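Local coordinates for conserved hypothetical protein (Archaeoglobus fulgidus, PDB 1NT2), which probably binds box C/D guide RNA as a Nop-domain core protein and forms a complex with the fibrillarin-like protein, at residues N20-F25 with R55-A60; E63-K68 with I233-G238; E130-M135 with V146-A151; G217-F222 with R249-E254. All coordinates share one frame; numbering follows the deposited sequence.

Overall arrangement
From the N terminus, contact 1 comes first. It closes a loop of 29 residues and sets helix 21-27 on helix 50-71. Contact 2 then opens further along helix 50-71 and closes only on the end of helix 217-236, across 164 residues. Contact 3 is nested inside that loop and packs helix 110-138 on helix 148-158. Contact 4 begins on helix 217-236, before contact 2 has closed, and ends on helix 243-254, so the two cross. Contacts 1 and 2 touch where Glu-22 faces Arg-237, and both lie near the fibrillarin-like chain. Contact 4 is on the other side of the chain's centre from contact 2, their centres about 28 Å apart.

Contact 1 (N20-F25 with R55-A60); sequences NFEESF and RKTALA
Helix 21-25 crosses helix 55-60 at -71°, with segment axes 9.3 Å apart and the nearest CA atoms, those of Glu-22 and Thr-57, separated by 5.6 Å. Thr-57 is the central residue. Its CG2 stands anti to the backbone N and points at the first turn of helix 21-27, where it lies 3.7 Å from Glu-22 N. The same methyl group meets Phe-25 obliquely, 3.9 Å from CG. Thr-57 OG1 turns beside its own backbone N and bonds to Ile-53 O one turn earlier, near the edge of the Phe-21 ring. Phe-25 has CG anti to the backbone N, which sends the ring across to Ala-58. There CZ lies 3.6 Å from Ala-58 CB, and Ala-58 N sits over one face, toward the rim. The extended chain of Glu-22 brings its CD to 3.7 Å from Ala-60 CB. Asn-20 caps the helix with a weak bond from Glu-23 N to OD1. Phe-25 also packs on Ile-123 of the fibrillarin-like chain. The join is largely apolar, methyl groups against backbone, a phenyl ring and the end of Glu-22. The Thr-57 hydroxyl is satisfied within its own helix, and Glu-22 has a long, weak ion pair with Arg-237.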
# COMPACT_ATOMS: atom_id res chain seq x y z
N ASN B 20 -5.65 -50.14 -7.98
CA ASN B 20 -5.24 -48.74 -7.93
C ASN B 20 -3.74 -48.58 -8.05
O ASN B 20 -3.05 -48.31 -7.07
CB ASN B 20 -5.73 -48.10 -6.63
CG ASN B 20 -6.32 -46.71 -6.85
OD1 ASN B 20 -5.64 -45.80 -7.32
ND2 ASN B 20 -7.60 -46.55 -6.51
N PHE B 21 -3.24 -48.78 -9.26
CA PHE B 21 -1.82 -48.62 -9.56
C PHE B 21 -1.65 -47.14 -9.83
O PHE B 21 -0.58 -46.56 -9.64
CB PHE B 21 -1.43 -49.43 -10.80
CG PHE B 21 -1.51 -50.91 -10.60
CD1 PHE B 21 -1.67 -51.75 -11.69
CD2 PHE B 21 -1.45 -51.46 -9.33
CE1 PHE B 21 -1.77 -53.11 -11.51
CE2 PHE B 21 -1.55 -52.82 -9.13
CZ PHE B 21 -1.71 -53.65 -10.23
N GLU B 22 -2.74 -46.54 -10.29
CA GLU B 22 -2.76 -45.13 -10.59
C GLU B 22 -2.39 -44.37 -9.33
O GLU B 22 -1.67 -43.37 -9.38
CB GLU B 22 -4.15 -44.71 -11.07
CG GLU B 22 -4.55 -45.38 -12.37
CD GLU B 22 -5.89 -44.88 -12.90
OE1 GLU B 22 -6.28 -45.31 -14.01
OE2 GLU B 22 -6.54 -44.06 -12.21
N GLU B 23 -2.87 -44.84 -8.18
CA GLU B 23 -2.58 -44.18 -6.93
C GLU B 23 -1.12 -44.30 -6.56
O GLU B 23 -0.43 -43.29 -6.46
CB GLU B 23 -3.46 -44.73 -5.81
CG GLU B 23 -4.04 -43.63 -4.92
CD GLU B 23 -4.82 -44.19 -3.76
OE1 GLU B 23 -4.21 -44.88 -2.92
OE2 GLU B 23 -6.05 -43.93 -3.69
N SER B 24 -0.64 -45.53 -6.36
CA SER B 24 0.76 -45.75 -6.00
C SER B 24 1.71 -45.22 -7.07
O SER B 24 2.89 -44.99 -6.81
CB SER B 24 1.04 -47.24 -5.79
OG SER B 24 0.70 -47.98 -6.95
N PHE B 25 1.18 -45.04 -8.27
CA PHE B 25 1.97 -44.51 -9.37
C PHE B 25 2.33 -43.09 -8.97
O PHE B 25 3.46 -42.64 -9.12
CB PHE B 25 1.13 -44.47 -10.64
CG PHE B 25 1.92 -44.12 -11.87
CD1 PHE B 25 2.76 -45.06 -12.46
CD2 PHE B 25 1.84 -42.85 -12.43
CE1 PHE B 25 3.51 -44.74 -13.58
CE2 PHE B 25 2.58 -42.52 -13.56
CZ PHE B 25 3.42 -43.47 -14.13
N ARG B 55 2.00 -48.88 -18.69
CA ARG B 55 1.64 -47.90 -19.70
C ARG B 55 0.22 -47.42 -19.48
O ARG B 55 -0.02 -46.23 -19.31
CB ARG B 55 1.76 -48.53 -21.08
CG ARG B 55 1.10 -47.76 -22.19
CD ARG B 55 0.54 -48.70 -23.24
NE ARG B 55 -0.25 -47.98 -24.23
CZ ARG B 55 0.26 -47.08 -25.07
NH1 ARG B 55 1.56 -46.80 -25.03
NH2 ARG B 55 -0.54 -46.45 -25.92
N LYS B 56 -0.74 -48.34 -19.47
CA LYS B 56 -2.13 -47.96 -19.27
C LYS B 56 -2.25 -47.05 -18.05
O LYS B 56 -3.11 -46.16 -18.00
CB LYS B 56 -3.02 -49.20 -19.08
CG LYS B 56 -4.52 -48.93 -19.27
CD LYS B 56 -5.37 -50.13 -18.87
CE LYS B 56 -5.34 -50.35 -17.36
NZ LYS B 56 -6.11 -51.56 -16.93
N THR B 57 -1.39 -47.27 -17.06
CA THR B 57 -1.40 -46.47 -15.84
C THR B 57 -0.85 -45.08 -16.10
O THR B 57 -1.51 -44.08 -15.81
CB THR B 57 -0.54 -47.13 -14.74
OG1 THR B 57 -0.89 -48.52 -14.62
CG2 THR B 57 -0.77 -46.44 -13.38
N ALA B 58 0.36 -45.01 -16.64
CA ALA B 58 1.01 -43.75 -16.94
C ALA B 58 0.17 -42.92 -17.91
O ALA B 58 0.33 -41.70 -18.01
CB ALA B 58 2.41 -43.99 -17.53
N LEU B 59 -0.75 -43.57 -18.61
CA LEU B 59 -1.60 -42.86 -19.56
C LEU B 59 -2.83 -42.26 -18.87
O LEU B 59 -3.23 -41.14 -19.16
CB LEU B 59 -2.04 -43.81 -20.67
CG LEU B 59 -2.57 -43.08 -21.90
CD1 LEU B 59 -1.49 -42.18 -22.45
CD2 LEU B 59 -3.01 -44.08 -22.94
N ALA B 60 -3.41 -43.02 -17.94
CA ALA B 60 -4.59 -42.58 -17.20
C ALA B 60 -4.32 -41.29 -16.46
O ALA B 60 -5.08 -40.33 -16.60
CB ALA B 60 -5.02 -43.66 -16.23

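Contact 2 (E63-K68 with I233-G238); sequences EKMVEK and IDYFRG
The Phe-236 ring carries Tyr-235 CD1 on one face, 3.5 Å above the plane and displaced toward the rim. At its edge lies Met-65, with CE in the ring plane 3.7 Å from Phe-236 CE1 and with CB near the same ring atom. The Tyr-235 ring is met obliquely, by Met-65 CG near its hydroxyl end and by Lys-68 CD near its inner end. Met-65 CG is 3.5 Å from Tyr-235 CZ, and the bent methionine chain then runs alongside Phe-236, pointing the same way. Met-65 thus touches both aromatic residues, which also touch each other. Lys-68 slides past Tyr-235 in the opposite direction, its CD 3.7 Å from Tyr-235 CD2. Lys-68 NZ ends 3.5 Å from Asp-234 O without forming a hydrogen bond; CE lies closer to that oxygen. Lys-64 lays CB and CG against Phe-236 O and bends its end toward Arg-237 O. Two ammonium groups thus lie near the last turn of helix 217-236, where they could offset the negative end of the helix dipole. Gly-238, with positive phi, leads the chain out of that helix. Tyr-235 OH is weakly bonded to Glu-69. Leu-111 of the fibrillarin-like chain packs on both Met-65 and Phe-236. This is a buried helix-to-helix join in a mainly helical Nop-family protein, beside its interface with the fibrillarin-like chain.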
# COMPACT_ATOMS: atom_id res chain seq x y z
N GLU B 63 -3.81 -38.22 -18.70
CA GLU B 63 -5.05 -37.71 -19.24
C GLU B 63 -5.81 -36.86 -18.22
O GLU B 63 -6.30 -35.78 -18.55
CB GLU B 63 -5.91 -38.87 -19.72
CG GLU B 63 -5.23 -39.71 -20.79
CD GLU B 63 -5.95 -41.02 -21.09
OE1 GLU B 63 -5.49 -41.76 -21.99
OE2 GLU B 63 -6.97 -41.33 -20.42
N LYS B 64 -5.89 -37.33 -16.99
CA LYS B 64 -6.59 -36.59 -15.94
C LYS B 64 -6.00 -35.19 -15.81
O LYS B 64 -6.74 -34.22 -15.64
CB LYS B 64 -6.50 -37.30 -14.60
CG LYS B 64 -7.52 -36.82 -13.57
CD LYS B 64 -8.95 -37.15 -14.03
CE LYS B 64 -9.98 -37.02 -12.90
NZ LYS B 64 -10.31 -35.61 -12.53
N MET B 65 -4.68 -35.10 -15.87
CA MET B 65 -4.03 -33.80 -15.75
C MET B 65 -4.52 -32.92 -16.88
O MET B 65 -5.04 -31.83 -16.66
CB MET B 65 -2.51 -33.94 -15.86
CG MET B 65 -1.80 -32.60 -15.89
SD MET B 65 -0.42 -32.62 -17.03
CE MET B 65 0.96 -32.64 -15.88
N VAL B 66 -4.37 -33.41 -18.11
CA VAL B 66 -4.80 -32.66 -19.27
C VAL B 66 -6.30 -32.41 -19.18
O VAL B 66 -6.80 -31.42 -19.72
CB VAL B 66 -4.45 -33.41 -20.55
CG1 VAL B 66 -4.64 -32.52 -21.76
CG2 VAL B 66 -3.01 -33.89 -20.48
N GLU B 67 -7.02 -33.28 -18.49
CA GLU B 67 -8.45 -33.10 -18.35
C GLU B 67 -8.76 -31.90 -17.44
O GLU B 67 -9.62 -31.07 -17.76
CB GLU B 67 -9.11 -34.36 -17.79
CG GLU B 67 -10.59 -34.42 -18.05
CD GLU B 67 -10.92 -34.25 -19.53
OE1 GLU B 67 -12.11 -34.30 -19.88
OE2 GLU B 67 -9.98 -34.08 -20.34
N LYS B 68 -8.07 -31.82 -16.31
CA LYS B 68 -8.26 -30.72 -15.38
C LYS B 68 -7.78 -29.41 -16.02
O LYS B 68 -8.52 -28.42 -16.05
CB LYS B 68 -7.49 -30.96 -14.08
CG LYS B 68 -8.06 -32.04 -13.19
CD LYS B 68 -7.19 -32.20 -11.95
CE LYS B 68 -7.65 -33.35 -11.07
NZ LYS B 68 -8.98 -33.10 -10.47
N ILE B 233 -1.82 -36.54 -5.93
CA ILE B 233 -2.89 -37.49 -6.10
C ILE B 233 -4.20 -36.80 -6.45
O ILE B 233 -5.00 -37.34 -7.19
CB ILE B 233 -3.02 -38.36 -4.84
CG1 ILE B 233 -1.65 -38.97 -4.53
CG2 ILE B 233 -4.08 -39.44 -5.06
CD1 ILE B 233 -1.64 -39.90 -3.36
N ASP B 234 -4.42 -35.60 -5.92
CA ASP B 234 -5.64 -34.85 -6.23
C ASP B 234 -5.67 -34.49 -7.71
O ASP B 234 -6.66 -34.74 -8.42
CB ASP B 234 -5.68 -33.54 -5.44
CG ASP B 234 -6.06 -33.74 -4.00
OD1 ASP B 234 -7.12 -34.36 -3.76
OD2 ASP B 234 -5.32 -33.26 -3.12
N TYR B 235 -4.57 -33.90 -8.16
CA TYR B 235 -4.37 -33.43 -9.52
C TYR B 235 -4.34 -34.50 -10.62
O TYR B 235 -4.71 -34.23 -11.76
CB TYR B 235 -3.07 -32.60 -9.53
CG TYR B 235 -2.76 -31.86 -10.80
CD1 TYR B 235 -1.48 -31.91 -11.36
CD2 TYR B 235 -3.73 -31.10 -11.46
CE1 TYR B 235 -1.17 -31.24 -12.53
CE2 TYR B 235 -3.43 -30.42 -12.64
CZ TYR B 235 -2.15 -30.50 -13.17
OH TYR B 235 -1.84 -29.87 -14.36
N PHE B 236 -3.92 -35.72 -10.29
CA PHE B 236 -3.84 -36.78 -11.30
C PHE B 236 -4.86 -37.90 -11.15
O PHE B 236 -5.15 -38.62 -12.11
CB PHE B 236 -2.44 -37.38 -11.29
CG PHE B 236 -1.37 -36.40 -11.67
CD1 PHE B 236 -1.33 -35.88 -12.95
CD2 PHE B 236 -0.43 -35.99 -10.74
CE1 PHE B 236 -0.35 -34.95 -13.31
CE2 PHE B 236 0.55 -35.06 -11.09
CZ PHE B 236 0.59 -34.54 -12.37
N ARG B 237 -5.39 -38.05 -9.93
CA ARG B 237 -6.39 -39.07 -9.60
C ARG B 237 -7.76 -38.41 -9.45
O ARG B 237 -8.72 -38.79 -10.11
CB ARG B 237 -6.03 -39.75 -8.27
CG ARG B 237 -5.45 -41.16 -8.37
CD ARG B 237 -6.52 -42.22 -8.19
NE ARG B 237 -7.52 -42.17 -9.25
CZ ARG B 237 -8.49 -43.06 -9.40
NH1 ARG B 237 -8.61 -44.07 -8.55
NH2 ARG B 237 -9.35 -42.94 -10.41
N GLY B 238 -7.83 -37.40 -8.58
CA GLY B 238 -9.07 -36.70 -8.34
C GLY B 238 -9.83 -37.34 -7.19
O GLY B 238 -10.70 -36.72 -6.59

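Contact 3 (E130-M135 with V146-A151); sequences EIEEVM and VGAKVA
Glu-130 OE1 is the best-held polar side-chain atom, and one hydrogen bond grips it, made with Tyr-76 OH of helix 73-93. That bond is on the far side of helix 110-138 from the contact itself, which is made by packing. Ala-148 is at its centre. Its CA lies 5.2 Å from Glu-132 CA, the nearest pair across the segments. Its methyl group points toward the other helix and enters between Ile-131, Glu-132 and Met-135. Ala-148 CB is 3.9 Å from Ile-131 CD1 and 4.1 Å from Glu-132 CB. Ile-131 holds CG1 in the crowded position between the backbone N and the carbonyl carbon (chi1 59°), and its CD1 is the atom that reaches across. The same CD1 meets the tip of Lys-149, whose NZ lies 3.6 Å away from it. Lys-149 starts out away from helix 110-138, but its chain bends at chi2, chi3 and chi4 and brings the ammonium group to the tip of the isoleucine. One turn further on, Met-135 folds so that SD lies 4.3 Å from Ala-151 CB. Met-135 also packs on Ala-152 and Leu-155 of helix 148-158. Gly-147, with positive phi, stands at the N-cap position and lets the chain turn from helix 140-146 into helix 148-158. The small side chain of Ala-148 lets the backbones come close; at Ala-151 the gap is spanned by Met-135. What holds this C-terminal end of the predicted coiled coil to helix 148-158 is apolar contact, with charged groups at its margin.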
# COMPACT_ATOMS: atom_id res chain seq x y z
N GLU B 130 -17.57 -21.01 -1.23
CA GLU B 130 -17.23 -21.42 -2.59
C GLU B 130 -15.90 -22.17 -2.67
O GLU B 130 -15.84 -23.27 -3.23
CB GLU B 130 -17.18 -20.20 -3.50
CG GLU B 130 -18.29 -20.14 -4.54
CD GLU B 130 -18.10 -21.13 -5.67
OE1 GLU B 130 -18.92 -21.12 -6.61
OE2 GLU B 130 -17.14 -21.92 -5.62
N ILE B 131 -14.84 -21.59 -2.11
CA ILE B 131 -13.55 -22.24 -2.17
C ILE B 131 -13.68 -23.62 -1.56
O ILE B 131 -12.94 -24.54 -1.92
CB ILE B 131 -12.46 -21.43 -1.45
CG1 ILE B 131 -12.83 -21.22 0.02
CG2 ILE B 131 -12.28 -20.09 -2.15
CD1 ILE B 131 -12.46 -22.36 0.95
N GLU B 132 -14.63 -23.78 -0.64
CA GLU B 132 -14.83 -25.08 -0.00
C GLU B 132 -15.49 -26.05 -0.98
O GLU B 132 -15.02 -27.16 -1.16
CB GLU B 132 -15.69 -24.94 1.26
CG GLU B 132 -15.96 -26.26 1.98
CD GLU B 132 -16.34 -26.08 3.44
OE1 GLU B 132 -17.26 -25.29 3.73
OE2 GLU B 132 -15.71 -26.72 4.31
N GLU B 133 -16.56 -25.62 -1.63
CA GLU B 133 -17.24 -26.46 -2.60
C GLU B 133 -16.27 -27.06 -3.61
O GLU B 133 -16.19 -28.28 -3.74
CB GLU B 133 -18.32 -25.68 -3.34
CG GLU B 133 -19.70 -26.31 -3.21
CD GLU B 133 -20.24 -26.25 -1.78
OE1 GLU B 133 -21.02 -25.32 -1.47
OE2 GLU B 133 -19.86 -27.13 -0.97
N VAL B 134 -15.53 -26.22 -4.32
CA VAL B 134 -14.56 -26.70 -5.30
C VAL B 134 -13.44 -27.52 -4.64
O VAL B 134 -13.28 -28.71 -4.92
CB VAL B 134 -13.90 -25.56 -6.07
CG1 VAL B 134 -14.68 -25.26 -7.30
CG2 VAL B 134 -13.83 -24.33 -5.20
N MET B 135 -12.66 -26.89 -3.79
CA MET B 135 -11.58 -27.58 -3.11
C MET B 135 -11.92 -29.02 -2.71
O MET B 135 -11.06 -29.90 -2.74
CB MET B 135 -11.13 -26.77 -1.89
CG MET B 135 -10.21 -25.61 -2.24
SD MET B 135 -8.51 -26.15 -2.56
CE MET B 135 -8.56 -26.48 -4.30
N VAL B 146 -5.52 -30.68 5.62
CA VAL B 146 -5.42 -29.38 6.26
C VAL B 146 -6.76 -28.65 6.34
O VAL B 146 -6.99 -27.86 7.27
CB VAL B 146 -4.40 -28.51 5.52
CG1 VAL B 146 -3.00 -29.08 5.70
CG2 VAL B 146 -4.74 -28.44 4.05
N GLY B 147 -7.64 -28.92 5.39
CA GLY B 147 -8.93 -28.26 5.38
C GLY B 147 -9.00 -27.27 4.25
O GLY B 147 -8.01 -26.60 3.95
N ALA B 148 -10.17 -27.16 3.63
CA ALA B 148 -10.39 -26.26 2.51
C ALA B 148 -9.66 -24.93 2.66
O ALA B 148 -8.83 -24.57 1.82
CB ALA B 148 -11.88 -26.01 2.33
N LYS B 149 -9.99 -24.21 3.73
CA LYS B 149 -9.38 -22.91 4.01
C LYS B 149 -7.88 -22.88 3.65
O LYS B 149 -7.47 -22.18 2.72
CB LYS B 149 -9.59 -22.58 5.50
CG LYS B 149 -9.33 -21.13 5.92
CD LYS B 149 -10.46 -20.20 5.53
CE LYS B 149 -10.22 -19.49 4.19
NZ LYS B 149 -10.20 -20.39 2.99
N VAL B 150 -7.09 -23.67 4.36
CA VAL B 150 -5.65 -23.74 4.13
C VAL B 150 -5.30 -24.28 2.74
O VAL B 150 -4.63 -23.61 1.94
CB VAL B 150 -4.98 -24.65 5.17
CG1 VAL B 150 -3.48 -24.41 5.17
CG2 VAL B 150 -5.58 -24.39 6.53
N ALA B 151 -5.75 -25.50 2.47
CA ALA B 151 -5.48 -26.16 1.20
C ALA B 151 -5.59 -25.19 0.02
O ALA B 151 -4.72 -25.17 -0.85
CB ALA B 151 -6.46 -27.33 1.01

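Contact 4 (G217-F222 with R249-E254); sequences GKMARF and RRRYEE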
# COMPACT_ATOMS: atom_id res chain seq x y z
N GLY B 217 8.02 -29.06 14.90
CA GLY B 217 8.63 -28.86 13.60
C GLY B 217 8.80 -30.16 12.84
O GLY B 217 8.82 -30.18 11.61
N LYS B 218 8.91 -31.26 13.58
CA LYS B 218 9.07 -32.58 13.00
C LYS B 218 7.73 -33.12 12.51
O LYS B 218 7.66 -34.15 11.85
CB LYS B 218 9.69 -33.53 14.03
CG LYS B 218 11.23 -33.52 14.06
CD LYS B 218 11.85 -32.11 14.01
CE LYS B 218 11.69 -31.34 15.32
NZ LYS B 218 12.40 -30.02 15.30
N MET B 219 6.67 -32.40 12.85
CA MET B 219 5.33 -32.77 12.44
C MET B 219 5.06 -32.09 11.10
O MET B 219 4.53 -32.69 10.16
CB MET B 219 4.30 -32.31 13.47
CG MET B 219 2.86 -32.69 13.16
SD MET B 219 2.64 -34.47 13.05
CE MET B 219 2.01 -34.64 11.43
N ALA B 220 5.44 -30.82 11.02
CA ALA B 220 5.26 -30.06 9.80
C ALA B 220 5.92 -30.84 8.68
O ALA B 220 5.27 -31.18 7.68
CB ALA B 220 5.90 -28.69 9.95
N ARG B 221 7.19 -31.16 8.86
CA ARG B 221 7.96 -31.90 7.87
C ARG B 221 7.23 -33.12 7.33
O ARG B 221 7.26 -33.38 6.13
CB ARG B 221 9.29 -32.34 8.47
CG ARG B 221 10.28 -31.21 8.73
CD ARG B 221 11.43 -31.73 9.60
NE ARG B 221 11.86 -33.06 9.15
CZ ARG B 221 12.47 -33.95 9.93
NH1 ARG B 221 12.73 -33.65 11.20
NH2 ARG B 221 12.82 -35.14 9.44
N PHE B 222 6.57 -33.87 8.22
CA PHE B 222 5.84 -35.06 7.80
C PHE B 222 4.54 -34.65 7.12
O PHE B 222 4.16 -35.20 6.09
CB PHE B 222 5.51 -35.97 8.99
CG PHE B 222 4.88 -37.29 8.59
CD1 PHE B 222 5.66 -38.32 8.08
CD2 PHE B 222 3.50 -37.48 8.70
CE1 PHE B 222 5.07 -39.52 7.67
CE2 PHE B 222 2.90 -38.68 8.29
CZ PHE B 222 3.69 -39.70 7.78
N ARG B 249 -2.42 -38.97 11.25
CA ARG B 249 -2.97 -39.16 12.60
C ARG B 249 -2.06 -40.09 13.38
O ARG B 249 -1.75 -39.85 14.54
CB ARG B 249 -4.37 -39.77 12.52
CG ARG B 249 -4.98 -40.17 13.87
CD ARG B 249 -5.32 -38.94 14.72
NE ARG B 249 -5.91 -39.30 16.01
CZ ARG B 249 -6.28 -38.41 16.93
NH1 ARG B 249 -6.13 -37.11 16.71
NH2 ARG B 249 -6.80 -38.83 18.08
N ARG B 250 -1.64 -41.17 12.72
CA ARG B 250 -0.76 -42.15 13.33
C ARG B 250 0.55 -41.49 13.77
O ARG B 250 0.91 -41.53 14.95
CB ARG B 250 -0.47 -43.26 12.33
CG ARG B 250 0.32 -44.43 12.89
CD ARG B 250 0.79 -45.34 11.78
NE ARG B 250 -0.26 -45.62 10.79
CZ ARG B 250 -1.35 -46.33 11.03
NH1 ARG B 250 -1.57 -46.87 12.22
NH2 ARG B 250 -2.23 -46.53 10.05
N ARG B 251 1.25 -40.89 12.82
CA ARG B 251 2.53 -40.22 13.08
C ARG B 251 2.33 -39.18 14.18
O ARG B 251 3.27 -38.82 14.89
CB ARG B 251 3.04 -39.54 11.80
CG ARG B 251 4.54 -39.25 11.75
CD ARG B 251 4.94 -38.10 12.66
NE ARG B 251 6.32 -37.67 12.46
CZ ARG B 251 7.38 -38.47 12.55
NH1 ARG B 251 7.23 -39.75 12.84
NH2 ARG B 251 8.60 -37.97 12.37
N TYR B 252 1.10 -38.72 14.31
CA TYR B 252 0.75 -37.73 15.31
C TYR B 252 0.77 -38.36 16.70
O TYR B 252 1.36 -37.82 17.63
CB TYR B 252 -0.63 -37.16 15.01
CG TYR B 252 -1.13 -36.15 16.01
CD1 TYR B 252 -0.48 -34.93 16.19
CD2 TYR B 252 -2.28 -36.40 16.75
CE1 TYR B 252 -0.98 -33.98 17.08
CE2 TYR B 252 -2.78 -35.46 17.64
CZ TYR B 252 -2.13 -34.26 17.79
OH TYR B 252 -2.64 -33.32 18.65
N GLU B 253 0.11 -39.51 16.83
CA GLU B 253 0.07 -40.20 18.11
C GLU B 253 1.52 -40.46 18.51
O GLU B 253 1.95 -40.12 19.62
CB GLU B 253 -0.67 -41.54 17.99
CG GLU B 253 -1.85 -41.70 18.95
CD GLU B 253 -2.90 -40.61 18.79
OE1 GLU B 253 -3.38 -40.41 17.65
OE2 GLU B 253 -3.25 -39.96 19.80
N GLU B 254 2.27 -41.04 17.58
CA GLU B 254 3.67 -41.35 17.80
C GLU B 254 4.38 -40.22 18.54
O GLU B 254 5.32 -40.46 19.29
CB GLU B 254 4.38 -41.63 16.46
CG GLU B 254 3.72 -42.75 15.64
CD GLU B 254 4.49 -43.11 14.37
OE1 GLU B 254 4.95 -42.20 13.66
OE2 GLU B 254 4.63 -44.32 14.08
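Arg-251 carries this contact, and its chain can be followed outward over Phe-222. Arg-251 CB lies 3.6 Å from Phe-222 CE2. CG stands over the middle of the same ring, 3.6 Å from the centroid and 10° off the normal, which makes a CH-pi contact. The chain bends at chi2, so CD moves toward the inner end of the ring and comes to 4.3 Å from Met-219 SD. NE passes on beside Phe-222 CB. Lys-218 O lies at the edge of the guanidinium, in its plane, 3.8 Å from Arg-251 NE, which is too far to count as a hydrogen bond. The guanidinium and the phenyl plane are 34° apart, so the two groups are not stacked flat. At the tip, NH1 makes a weak hydrogen bond of 3.4 Å, part of a salt bridge, to Glu-254 OE1, which lies in the guanidinium plane. Arg-251 NH2 is 5.9 Å from Arg-221 NH2, a like charge. The carboxylate of Glu-254 may help to offset that repulsion. Phe-222 CG, anti to the backbone N, sends the ring toward helix 243-254, and chi2 sets the turn of its face. Beside the arginine CD, Met-219 SD approaches the edge of the Tyr-252 ring, 4.5 Å from CD1. Tyr-252 OH is bonded to Thr-210 OG1. The two segments run antiparallel at 163°, with axes 10.7 Å apart, in a surface contact within the Nop family region. Helix 206-209 lies against both: Ile-208 packs on Met-219, and the Phe-207 ring meets that of Tyr-252.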